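Local coordinates for malonyl CoA reductase (malonate semialdehyde-forming) (Sulfolobus tokodaii, PDB 2EP5) that probably reduces malonyl-CoA to malonate semialdehyde with NADPH, and belongs to the aspartate-semialdehyde dehydrogenase family of dimerising oxidoreductases, at the interface of chains A and B. Residues are numbered along the deposited sequence; one frame, centred on the assembly and turned at random. Chains: chain A/B, 350aa long hypothetical aspartate-semialdehyde dehydrogenase.

Contact 1: the interface of chains A and B. Residues chain A 175, 199-200, 205, 233-236; chain B 247, 291, 312, 321, 323.
The B:Arg312 guanidinium carries the NH2 of B:Arg321 over the centre of one face and CB of A:Tyr200 near the rim of the other; at its edges, in plane, lie the carboxylates of A:Glu205 and B:Glu291. CG of B:Glu291 sits over a face of the A:Tyr200 ring, 3.4 Å from the centroid, a CH-pi contact.

Arginine suits this polar patch of the dimer interface because its flat group meets two carboxylates at its edges and other groups on its faces. A:Glu205, extended from a helix, meets B:Arg312 tip to tip with the planes 17° apart: its OE2 offers the syn lone pair to NH2 in a salt bridge modelled at 2.4 Å, unusually short, so its exact length carries no weight. The same oxygen accepts from A:Ser235 N above the carboxylate plane, at 2.9 Å, and weakly from B:Arg321 NH1. NH1 of B:Arg312 meets the anti lone pair of B:Glu291 OE2 at 2.8 Å, bracing the guanidinium from both chains. The two carboxylates would probably offset the charge of B:Arg321. An alanine at B:Arg312 would remove the group both glutamates bind and would probably leave two nearby carboxylates with less charge compensation.

B:Arg321 is held by its NH2 on a lone pair of B:Arg312 O, 3.2 Å away. Its NH1 donates to the A:Thr234 hydroxyl, OG1, tilted 24° from the guanidinium plane. Branched side chains close the patch, B:Val247 CG2 lying 3.7 Å from A:Ile236 CD1.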
loop_
_atom_site.group_PDB
_atom_site.type_symbol
_atom_site.label_atom_id
_atom_site.label_comp_id
_atom_site.label_asym_id
_atom_site.label_seq_id
_atom_site.Cartn_x
_atom_site.Cartn_y
_atom_site.Cartn_z
ATOM N N THR A 175 13.917 18.326 -5.630
ATOM C CA THR A 175 13.301 17.043 -5.902
ATOM C C THR A 175 11.983 17.083 -5.136
ATOM O O THR A 175 11.968 17.336 -3.927
ATOM C CB THR A 175 14.137 15.862 -5.390
ATOM O OG1 THR A 175 15.399 15.836 -6.073
ATOM C CG2 THR A 175 13.394 14.549 -5.647
ATOM N N PRO A 199 9.061 8.563 -11.479
ATOM C CA PRO A 199 9.888 9.773 -11.502
ATOM C C PRO A 199 9.485 10.835 -12.515
ATOM O O PRO A 199 10.304 11.659 -12.920
ATOM C CB PRO A 199 11.286 9.217 -11.761
ATOM C CG PRO A 199 11.003 8.120 -12.722
ATOM C CD PRO A 199 9.777 7.436 -12.109
ATOM N N TYR A 200 8.220 10.835 -12.907
ATOM C CA TYR A 200 7.761 11.803 -13.879
ATOM C C TYR A 200 6.307 12.236 -13.709
ATOM O O TYR A 200 5.410 11.412 -13.542
ATOM C CB TYR A 200 7.965 11.243 -15.293
ATOM C CG TYR A 200 7.497 12.166 -16.403
ATOM C CD1 TYR A 200 8.117 13.399 -16.620
ATOM C CD2 TYR A 200 6.438 11.804 -17.240
ATOM C CE1 TYR A 200 7.698 14.255 -17.645
ATOM C CE2 TYR A 200 6.009 12.651 -18.271
ATOM C CZ TYR A 200 6.647 13.876 -18.464
ATOM O OH TYR A 200 6.230 14.720 -19.460
ATOM N N GLU A 205 7.518 19.983 -13.563
ATOM C CA GLU A 205 8.825 20.593 -13.343
ATOM C C GLU A 205 8.974 21.996 -13.927
ATOM O O GLU A 205 9.538 22.874 -13.288
ATOM C CB GLU A 205 9.920 19.643 -13.859
ATOM C CG GLU A 205 9.877 18.320 -13.105
ATOM C CD GLU A 205 10.576 17.174 -13.806
ATOM O OE1 GLU A 205 10.443 17.030 -15.040
ATOM O OE2 GLU A 205 11.241 16.393 -13.103
ATOM N N VAL A 233 14.338 21.109 -11.323
ATOM C CA VAL A 233 13.520 20.262 -10.473
ATOM C C VAL A 233 13.144 18.922 -11.059
ATOM O O VAL A 233 12.974 18.779 -12.266
ATOM C CB VAL A 233 12.241 21.037 -9.997
ATOM C CG1 VAL A 233 12.176 22.402 -10.685
ATOM C CG2 VAL A 233 10.983 20.236 -10.256
ATOM N N THR A 234 13.037 17.939 -10.175
ATOM C CA THR A 234 12.669 16.580 -10.541
ATOM C C THR A 234 11.443 16.219 -9.703
ATOM O O THR A 234 11.531 16.105 -8.471
ATOM C CB THR A 234 13.827 15.613 -10.229
ATOM O OG1 THR A 234 15.019 16.095 -10.868
ATOM C CG2 THR A 234 13.516 14.208 -10.730
ATOM N N SER A 235 10.300 16.062 -10.366
ATOM C CA SER A 235 9.057 15.741 -9.666
ATOM C C SER A 235 8.711 14.262 -9.767
ATOM O O SER A 235 8.564 13.710 -10.860
ATOM C CB SER A 235 7.904 16.586 -10.211
ATOM O OG SER A 235 8.191 17.966 -10.092
ATOM N N ILE A 236 8.555 13.639 -8.604
ATOM C CA ILE A 236 8.273 12.221 -8.520
ATOM C C ILE A 236 6.946 11.920 -7.837
ATOM O O ILE A 236 6.572 12.581 -6.867
ATOM C CB ILE A 236 9.413 11.521 -7.756
ATOM C CG1 ILE A 236 10.723 11.709 -8.529
ATOM C CG2 ILE A 236 9.098 10.054 -7.559
ATOM C CD1 ILE A 236 11.946 11.257 -7.785
ATOM N N VAL B 247 18.176 10.297 -7.579
ATOM C CA VAL B 247 18.040 11.437 -8.474
ATOM C C VAL B 247 19.381 12.129 -8.308
ATOM O O VAL B 247 19.697 12.627 -7.233
ATOM C CB VAL B 247 16.929 12.396 -8.045
ATOM C CG1 VAL B 247 16.868 13.570 -9.006
ATOM C CG2 VAL B 247 15.595 11.667 -8.017
ATOM N N GLU B 291 10.113 8.987 -20.700
ATOM C CA GLU B 291 10.137 9.917 -19.585
ATOM C C GLU B 291 9.691 9.397 -18.224
ATOM O O GLU B 291 10.065 9.967 -17.205
ATOM C CB GLU B 291 9.322 11.163 -19.942
ATOM C CG GLU B 291 9.846 12.446 -19.303
ATOM C CD GLU B 291 11.221 12.850 -19.827
ATOM O OE1 GLU B 291 11.403 12.867 -21.066
ATOM O OE2 GLU B 291 12.115 13.161 -19.007
ATOM N N ARG B 312 15.677 9.706 -17.866
ATOM C CA ARG B 312 15.482 11.136 -17.642
ATOM C C ARG B 312 16.803 11.897 -17.661
ATOM O O ARG B 312 16.985 12.864 -16.923
ATOM C CB ARG B 312 14.770 11.352 -16.301
ATOM C CG ARG B 312 13.494 10.520 -16.160
ATOM C CD ARG B 312 12.272 11.388 -16.348
ATOM N NE ARG B 312 12.086 12.256 -15.196
ATOM C CZ ARG B 312 11.654 13.508 -15.261
ATOM N NH1 ARG B 312 11.356 14.061 -16.431
ATOM N NH2 ARG B 312 11.524 14.206 -14.143
ATOM N N ARG B 321 21.313 16.169 -15.023
ATOM C CA ARG B 321 20.419 15.398 -14.170
ATOM C C ARG B 321 20.033 14.054 -14.763
ATOM O O ARG B 321 19.727 13.952 -15.952
ATOM C CB ARG B 321 19.138 16.182 -13.876
ATOM C CG ARG B 321 18.331 15.542 -12.754
ATOM C CD ARG B 321 16.859 15.736 -12.933
ATOM N NE ARG B 321 16.388 15.192 -14.201
ATOM C CZ ARG B 321 15.193 15.462 -14.707
ATOM N NH1 ARG B 321 14.372 16.256 -14.038
ATOM N NH2 ARG B 321 14.833 14.973 -15.885
ATOM N N VAL B 323 18.166 9.980 -13.514
ATOM C CA VAL B 323 17.531 9.154 -12.496
ATOM C C VAL B 323 18.022 7.728 -12.670
ATOM O O VAL B 323 17.999 7.163 -13.780
ATOM C CB VAL B 323 15.982 9.218 -12.605
ATOM C CG1 VAL B 323 15.340 8.215 -11.646
ATOM C CG2 VAL B 323 15.503 10.642 -12.283
#

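Contact 2: the interface of chains A and B. Residues chain A 171, 173, 249, 251, 318-319; chain B 171, 173, 232, 249, 251, 319.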
loop_
_atom_site.group_PDB
_atom_site.type_symbol
_atom_site.label_atom_id
_atom_site.label_comp_id
_atom_site.label_asym_id
_atom_site.label_seq_id
_atom_site.Cartn_x
_atom_site.Cartn_y
_atom_site.Cartn_z
ATOM N N LYS A 171 22.339 28.009 -7.390
ATOM C CA LYS A 171 21.745 27.076 -8.333
ATOM C C LYS A 171 20.828 26.256 -7.426
ATOM O O LYS A 171 21.281 25.599 -6.477
ATOM C CB LYS A 171 22.811 26.192 -8.990
ATOM C CG LYS A 171 22.258 25.074 -9.875
ATOM C CD LYS A 171 21.435 25.602 -11.054
ATOM C CE LYS A 171 20.659 24.476 -11.743
ATOM N NZ LYS A 171 19.840 24.952 -12.897
ATOM N N ILE A 173 18.507 23.231 -6.729
ATOM C CA ILE A 173 18.181 21.870 -7.128
ATOM C C ILE A 173 17.009 21.410 -6.265
ATOM O O ILE A 173 17.077 21.455 -5.032
ATOM C CB ILE A 173 19.353 20.894 -6.895
ATOM C CG1 ILE A 173 20.580 21.328 -7.716
ATOM C CG2 ILE A 173 18.915 19.476 -7.266
ATOM C CD1 ILE A 173 20.395 21.234 -9.226
ATOM N N ASN A 249 17.743 22.061 -2.352
ATOM C CA ASN A 249 19.181 22.240 -2.196
ATOM C C ASN A 249 19.610 23.551 -2.834
ATOM O O ASN A 249 19.631 23.678 -4.058
ATOM C CB ASN A 249 19.965 21.097 -2.842
ATOM C CG ASN A 249 19.846 19.793 -2.074
ATOM O OD1 ASN A 249 18.878 19.051 -2.232
ATOM N ND2 ASN A 249 20.829 19.514 -1.228
ATOM N N VAL A 251 22.391 25.419 -3.821
ATOM C CA VAL A 251 23.832 25.302 -4.085
ATOM C C VAL A 251 24.456 26.680 -4.242
ATOM O O VAL A 251 24.285 27.335 -5.266
ATOM C CB VAL A 251 24.102 24.484 -5.375
ATOM C CG1 VAL A 251 25.596 24.188 -5.510
ATOM C CG2 VAL A 251 23.286 23.186 -5.344
ATOM N N ASN A 318 29.134 24.434 0.197
ATOM C CA ASN A 318 28.481 25.043 -0.957
ATOM C C ASN A 318 26.993 24.680 -1.109
ATOM O O ASN A 318 26.465 24.671 -2.222
ATOM C CB ASN A 318 29.267 24.662 -2.224
ATOM C CG ASN A 318 28.888 25.498 -3.445
ATOM O OD1 ASN A 318 28.589 26.688 -3.335
ATOM N ND2 ASN A 318 28.926 24.878 -4.619
ATOM N N VAL A 319 26.309 24.391 -0.004
ATOM C CA VAL A 319 24.894 24.050 -0.103
ATOM C C VAL A 319 24.077 24.081 1.190
ATOM O O VAL A 319 24.504 23.601 2.247
ATOM C CB VAL A 319 24.698 22.655 -0.756
ATOM C CG1 VAL A 319 25.314 21.577 0.117
ATOM C CG2 VAL A 319 23.210 22.385 -0.977
ATOM N N LYS B 171 29.529 20.111 -8.028
ATOM C CA LYS B 171 28.916 19.838 -6.738
ATOM C C LYS B 171 27.859 18.788 -7.060
ATOM O O LYS B 171 27.012 19.009 -7.916
ATOM C CB LYS B 171 28.255 21.086 -6.157
ATOM C CG LYS B 171 27.463 20.805 -4.875
ATOM C CD LYS B 171 28.342 20.242 -3.746
ATOM C CE LYS B 171 27.496 19.839 -2.528
ATOM N NZ LYS B 171 28.287 19.500 -1.305
ATOM N N ILE B 173 24.637 16.637 -6.052
ATOM C CA ILE B 173 23.450 16.653 -5.199
ATOM C C ILE B 173 22.676 15.381 -5.474
ATOM O O ILE B 173 22.237 15.147 -6.598
ATOM C CB ILE B 173 22.520 17.843 -5.529
ATOM C CG1 ILE B 173 23.233 19.167 -5.237
ATOM C CG2 ILE B 173 21.221 17.725 -4.751
ATOM C CD1 ILE B 173 23.745 19.296 -3.804
ATOM N N THR B 232 26.315 16.192 -1.607
ATOM C CA THR B 232 25.376 16.354 -0.507
ATOM C C THR B 232 24.240 15.414 -0.869
ATOM O O THR B 232 23.656 15.507 -1.955
ATOM C CB THR B 232 24.834 17.794 -0.400
ATOM O OG1 THR B 232 25.872 18.669 0.056
ATOM C CG2 THR B 232 23.679 17.854 0.590
ATOM N N ASN B 249 22.078 15.064 -9.499
ATOM C CA ASN B 249 22.281 16.343 -10.166
ATOM C C ASN B 249 23.749 16.761 -10.063
ATOM O O ASN B 249 24.250 17.086 -8.981
ATOM C CB ASN B 249 21.407 17.448 -9.552
ATOM C CG ASN B 249 19.917 17.258 -9.836
ATOM O OD1 ASN B 249 19.207 16.562 -9.100
ATOM N ND2 ASN B 249 19.443 17.871 -10.914
ATOM N N VAL B 251 26.031 19.498 -10.713
ATOM C CA VAL B 251 26.050 20.937 -10.967
ATOM C C VAL B 251 27.462 21.409 -11.285
ATOM O O VAL B 251 28.298 21.533 -10.392
ATOM C CB VAL B 251 25.536 21.727 -9.744
ATOM C CG1 VAL B 251 25.511 23.225 -10.064
ATOM C CG2 VAL B 251 24.147 21.231 -9.351
ATOM N N VAL B 319 23.897 22.094 -14.925
ATOM C CA VAL B 319 23.535 20.865 -14.237
ATOM C C VAL B 319 23.126 19.714 -15.133
ATOM O O VAL B 319 22.335 19.872 -16.065
ATOM C CB VAL B 319 22.387 21.091 -13.223
ATOM C CG1 VAL B 319 21.135 21.550 -13.943
ATOM C CG2 VAL B 319 22.121 19.798 -12.448
#
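Two copies of the same sheet surface pack face to face in this homodimer interface, a nearly apolar, two-fold symmetric patch that joins the dimerisation domains of A and B. The polar atoms of the two chains stay too far apart here to bond, so shape and hydrophobic burial do the work.

At its heart the two copies of Ile173 face one another, A:Ile173 CG2 lying 3.8 Å from B:Ile173 CG2. In each, CG2 is anti to the backbone N and CG1 anti to the carbonyl carbon (chi1 -60° in A), which turns the methyl toward the partner while chi2 swings CD1 aside. That CG2 also presses tip to tip on the partner's Asn249 side chain: A:Ile173 CG2 is 3.5 Å from B:Asn249 CG, the amide carbon. The amide thus packs against the methyl through its carbon and OD1, without bonding to the partner chain in this patch. A beta-branched residue suits the place because its two arms engage different neighbours, CD1 of A:Ile173 meeting B:Val251 CG2 at 3.8 Å.

Around this core, Lys171 contributes its aliphatic stem. Its CG is anti to the backbone N (chi1 173° in A), and after a bend at chi2 of 61° the chain runs extended, carrying the methylenes past the partner's valines. A:Lys171 CG crosses B:Val251 obliquely, 3.7 Å from CG1, and A:Lys171 CE crosses B:Val319 at about a right angle. In both chains Val319 holds CG1 in the crowded position between the backbone N and the carbonyl carbon, which directs that methyl at the lysine; B:Lys171 CE lies 3.8 Å from A:Val319 CG1. A long chain suits this edge, being greasy along its length and polar only at its tip: B:Lys171 NZ donates to the hydroxyl OG1 of B:Thr232 in its own chain, at 2.9 Å.

Contact 1 and contact 2 have centres about 15 Å apart and belong to one dimer interface built largely from sheets. Strands 171-178, 230-237, 244-251 and 319-326 run through both, using alternate residues such as Val247, Asn249 and Val251, while contact 1 adds helix 204-215 and loop residues. Contact 2 lies about the two-fold axis and gives apolar adhesion, whereas contact 1, flanking it and repeated with the chains exchanged, adds charged pairs that probably fix the register. Contact 1 is also nearer the predicted catalytic residues, its centre about 14 Å from A:His244, against about 20 Å for that of contact 2, though the structure alone shows no effect on catalysis.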